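Local structure of EpsJ (Vibrio vulnificus, 2RET) at residues Y90-D94 and E95-R99. The protein is a pseudopilin of the type 2 secretion system that pairs with the pseudopilin EpsI, probably as part of the pseudopilus that serves protein export. Residues are numbered along the deposited sequence; the frame is centred on the assembly and turned at random.
Sequences YRIKD and ERLER
Arg91 sets its CG between its own backbone N and carbonyl carbon (chi1 62°) and runs extended to NE, while Glu98 carries CG beside its backbone N (chi1 -67°), which brings guanidinium and carboxylate together on one face of the hairpin. Arg91 meets Glu98 side-on: its NE lies 2.9 Å from Glu98 OE1 and its NH2 2.6 Å from the same oxygen, which stays near the guanidinium plane. Arg96, bent at chi3, turns NE and NH2 to the other carboxylate oxygen, both from the same face of the carboxylate plane, with NE 3.2 Å from Glu98 OE2. Glutamate suits this buried place because its two oxygens can serve two arginines, whose charges probably keep it ionised. In the backbone, Arg91 N and Glu98 O, and Glu98 N and Arg91 O, close a hydrogen-bonded pair.

On the face of Tyr90, Ile92, Leu97 and Arg99, Ile92 CD1 touches Leu97 CD1 at 3.7 Å, both branched chains packing on Val122. Arg99 lays its CG over one face of the Tyr90 ring, 4.1 Å from the centroid, a CH-pi contact that uses its aliphatic stem; its NH2 and Tyr90 OH both reach Asp31 of helix 10-32. Asp94 and Glu95, both with positive phi, form the turn of the beta hairpin of strands 79-93 and 96-102, neighbours in the antiparallel sheet that packs against the N-terminal helix, as in the pilin-like fold.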
ATOM      1  N   TYR B  90      -9.631  -8.859 -26.224  1.00 16.22           N
ATOM      2  CA  TYR B  90     -10.979  -8.759 -26.795  1.00 16.27           C
ATOM      3  C   TYR B  90     -10.829  -8.826 -28.316  1.00 15.88           C
ATOM      4  O   TYR B  90      -9.829  -8.364 -28.878  1.00 14.94           O
ATOM      5  CB  TYR B  90     -11.681  -7.448 -26.364  1.00 16.03           C
ATOM      6  CG  TYR B  90     -12.128  -7.423 -24.918  1.00 14.76           C
ATOM      7  CD1 TYR B  90     -11.226  -7.237 -23.874  1.00 15.82           C
ATOM      8  CD2 TYR B  90     -13.458  -7.639 -24.586  1.00 16.71           C
ATOM      9  CE1 TYR B  90     -11.663  -7.254 -22.551  1.00 15.43           C
ATOM     10  CE2 TYR B  90     -13.873  -7.651 -23.295  1.00 16.32           C
ATOM     11  CZ  TYR B  90     -12.982  -7.455 -22.283  1.00 12.73           C
ATOM     12  OH  TYR B  90     -13.467  -7.462 -21.006  1.00 16.13           O
ATOM     13  N   ARG B  91     -11.802  -9.431 -28.956  1.00 15.92           N
ATOM     14  CA  ARG B  91     -11.824  -9.517 -30.411  1.00 17.43           C
ATOM     15  C   ARG B  91     -13.250  -9.667 -30.884  1.00 17.44           C
ATOM     16  O   ARG B  91     -14.148  -9.964 -30.075  1.00 18.14           O
ATOM     17  CB  ARG B  91     -11.019 -10.731 -30.854  1.00 17.91           C
ATOM     18  CG  ARG B  91     -11.588 -12.001 -30.337  1.00 18.52           C
ATOM     19  CD  ARG B  91     -10.907 -13.177 -30.870  1.00 21.30           C
ATOM     20  NE  ARG B  91     -11.698 -14.374 -30.619  1.00 24.46           N
ATOM     21  CZ  ARG B  91     -11.174 -15.575 -30.379  1.00 29.40           C
ATOM     22  NH1 ARG B  91      -9.856 -15.752 -30.350  1.00 30.91           N
ATOM     23  NH2 ARG B  91     -11.968 -16.611 -30.160  1.00 31.13           N
ATOM     24  N   ILE B  92     -13.462  -9.493 -32.185  1.00 17.94           N
ATOM     25  CA  ILE B  92     -14.752  -9.782 -32.804  1.00 18.02           C
ATOM     26  C   ILE B  92     -14.638 -11.073 -33.613  1.00 18.17           C
ATOM     27  O   ILE B  92     -13.718 -11.241 -34.411  1.00 17.81           O
ATOM     28  CB  ILE B  92     -15.264  -8.627 -33.732  1.00 18.40           C
ATOM     29  CG1 ILE B  92     -15.310  -7.282 -32.984  1.00 18.87           C
ATOM     30  CG2 ILE B  92     -16.660  -8.974 -34.375  1.00 16.61           C
ATOM     31  CD1 ILE B  92     -16.370  -7.185 -31.924  1.00 20.29           C
ATOM     32  N   LYS B  93     -15.575 -11.983 -33.391  1.00 18.51           N
ATOM     33  CA  LYS B  93     -15.737 -13.158 -34.232  1.00 19.00           C
ATOM     34  C   LYS B  93     -17.178 -13.286 -34.649  1.00 19.20           C
ATOM     35  O   LYS B  93     -18.040 -13.497 -33.812  1.00 19.72           O
ATOM     36  CB  LYS B  93     -15.307 -14.408 -33.503  1.00 19.94           C
ATOM     37  CG  LYS B  93     -13.854 -14.694 -33.682  1.00 21.75           C
ATOM     38  CD  LYS B  93     -13.617 -15.295 -35.045  1.00 23.17           C
ATOM     39  CE  LYS B  93     -12.402 -14.689 -35.667  1.00 24.68           C
ATOM     40  NZ  LYS B  93     -12.248 -15.033 -37.108  1.00 24.67           N
ATOM     41  N   ASP B  94     -17.417 -13.124 -35.948  1.00 19.02           N
ATOM     42  CA  ASP B  94     -18.725 -13.223 -36.539  1.00 19.80           C
ATOM     43  C   ASP B  94     -19.750 -12.376 -35.810  1.00 19.45           C
ATOM     44  O   ASP B  94     -20.772 -12.861 -35.333  1.00 18.21           O
ATOM     45  CB  ASP B  94     -19.114 -14.685 -36.667  1.00 20.49           C
ATOM     46  CG  ASP B  94     -18.313 -15.399 -37.776  1.00 22.26           C
ATOM     47  OD1 ASP B  94     -18.368 -14.963 -38.963  1.00 24.26           O
ATOM     48  OD2 ASP B  94     -17.627 -16.388 -37.448  1.00 24.66           O
ATOM     49  N   GLU B  95     -19.410 -11.085 -35.732  1.00 19.37           N
ATOM     50  CA  GLU B  95     -20.198 -10.063 -35.064  1.00 19.38           C
ATOM     51  C   GLU B  95     -20.497 -10.377 -33.591  1.00 19.23           C
ATOM     52  O   GLU B  95     -21.508  -9.954 -33.049  1.00 19.63           O
ATOM     53  CB  GLU B  95     -21.459  -9.784 -35.892  1.00 19.66           C
ATOM     54  CG  GLU B  95     -21.098  -9.080 -37.196  1.00 20.67           C
ATOM     55  CD  GLU B  95     -22.286  -8.794 -38.105  1.00 24.54           C
ATOM     56  OE1 GLU B  95     -23.362  -9.440 -37.936  1.00 25.41           O
ATOM     57  OE2 GLU B  95     -22.121  -7.928 -39.006  1.00 23.26           O
ATOM     58  N   ARG B  96     -19.604 -11.133 -32.968  1.00 18.90           N
ATOM     59  CA  ARG B  96     -19.614 -11.351 -31.536  1.00 19.68           C
ATOM     60  C   ARG B  96     -18.359 -10.732 -30.907  1.00 18.45           C
ATOM     61  O   ARG B  96     -17.238 -11.007 -31.346  1.00 18.44           O
ATOM     62  CB  ARG B  96     -19.562 -12.840 -31.200  1.00 20.41           C
ATOM     63  CG  ARG B  96     -20.855 -13.562 -31.120  1.00 22.98           C
ATOM     64  CD  ARG B  96     -20.587 -14.957 -30.494  1.00 28.81           C
ATOM     65  NE  ARG B  96     -19.382 -15.597 -31.060  1.00 31.63           N
ATOM     66  CZ  ARG B  96     -19.366 -16.391 -32.141  1.00 32.48           C
ATOM     67  NH1 ARG B  96     -20.484 -16.706 -32.790  1.00 34.17           N
ATOM     68  NH2 ARG B  96     -18.221 -16.895 -32.573  1.00 32.49           N
ATOM     69  N   LEU B  97     -18.551  -9.931 -29.867  1.00 16.97           N
ATOM     70  CA  LEU B  97     -17.454  -9.582 -28.992  1.00 17.10           C
ATOM     71  C   LEU B  97     -17.157 -10.803 -28.091  1.00 16.87           C
ATOM     72  O   LEU B  97     -18.044 -11.377 -27.466  1.00 16.58           O
ATOM     73  CB  LEU B  97     -17.751  -8.295 -28.167  1.00 16.95           C
ATOM     74  CG  LEU B  97     -16.560  -7.744 -27.369  1.00 15.56           C
ATOM     75  CD1 LEU B  97     -15.563  -7.093 -28.314  1.00 14.67           C
ATOM     76  CD2 LEU B  97     -17.031  -6.768 -26.292  1.00 14.11           C
ATOM     77  N   GLU B  98     -15.894 -11.207 -28.092  1.00 16.67           N
ATOM     78  CA  GLU B  98     -15.388 -12.295 -27.296  1.00 16.19           C
ATOM     79  C   GLU B  98     -14.274 -11.773 -26.436  1.00 16.60           C
ATOM     80  O   GLU B  98     -13.534 -10.930 -26.877  1.00 16.17           O
ATOM     81  CB  GLU B  98     -14.835 -13.382 -28.217  1.00 16.07           C
ATOM     82  CG  GLU B  98     -15.957 -14.036 -29.009  1.00 16.70           C
ATOM     83  CD  GLU B  98     -15.546 -15.287 -29.702  1.00 16.84           C
ATOM     84  OE1 GLU B  98     -14.352 -15.493 -29.999  1.00 15.33           O
ATOM     85  OE2 GLU B  98     -16.452 -16.085 -29.953  1.00 22.57           O
ATOM     86  N   ARG B  99     -14.193 -12.270 -25.202  1.00 17.58           N
ATOM     87  CA  ARG B  99     -13.124 -11.956 -24.260  1.00 18.44           C
ATOM     88  C   ARG B  99     -12.290 -13.207 -24.072  1.00 18.61           C
ATOM     89  O   ARG B  99     -12.828 -14.294 -23.917  1.00 18.56           O
ATOM     90  CB  ARG B  99     -13.694 -11.510 -22.915  1.00 18.57           C
ATOM     91  CG  ARG B  99     -12.600 -11.137 -21.853  1.00 21.13           C
ATOM     92  CD  ARG B  99     -12.833 -11.915 -20.606  1.00 24.12           C
ATOM     93  NE  ARG B  99     -12.110 -11.380 -19.481  1.00 27.12           N
ATOM     94  CZ  ARG B  99     -12.028 -11.962 -18.294  1.00 24.35           C
ATOM     95  NH1 ARG B  99     -12.628 -13.106 -18.047  1.00 27.14           N
ATOM     96  NH2 ARG B  99     -11.319 -11.382 -17.348  1.00 27.32           N
TER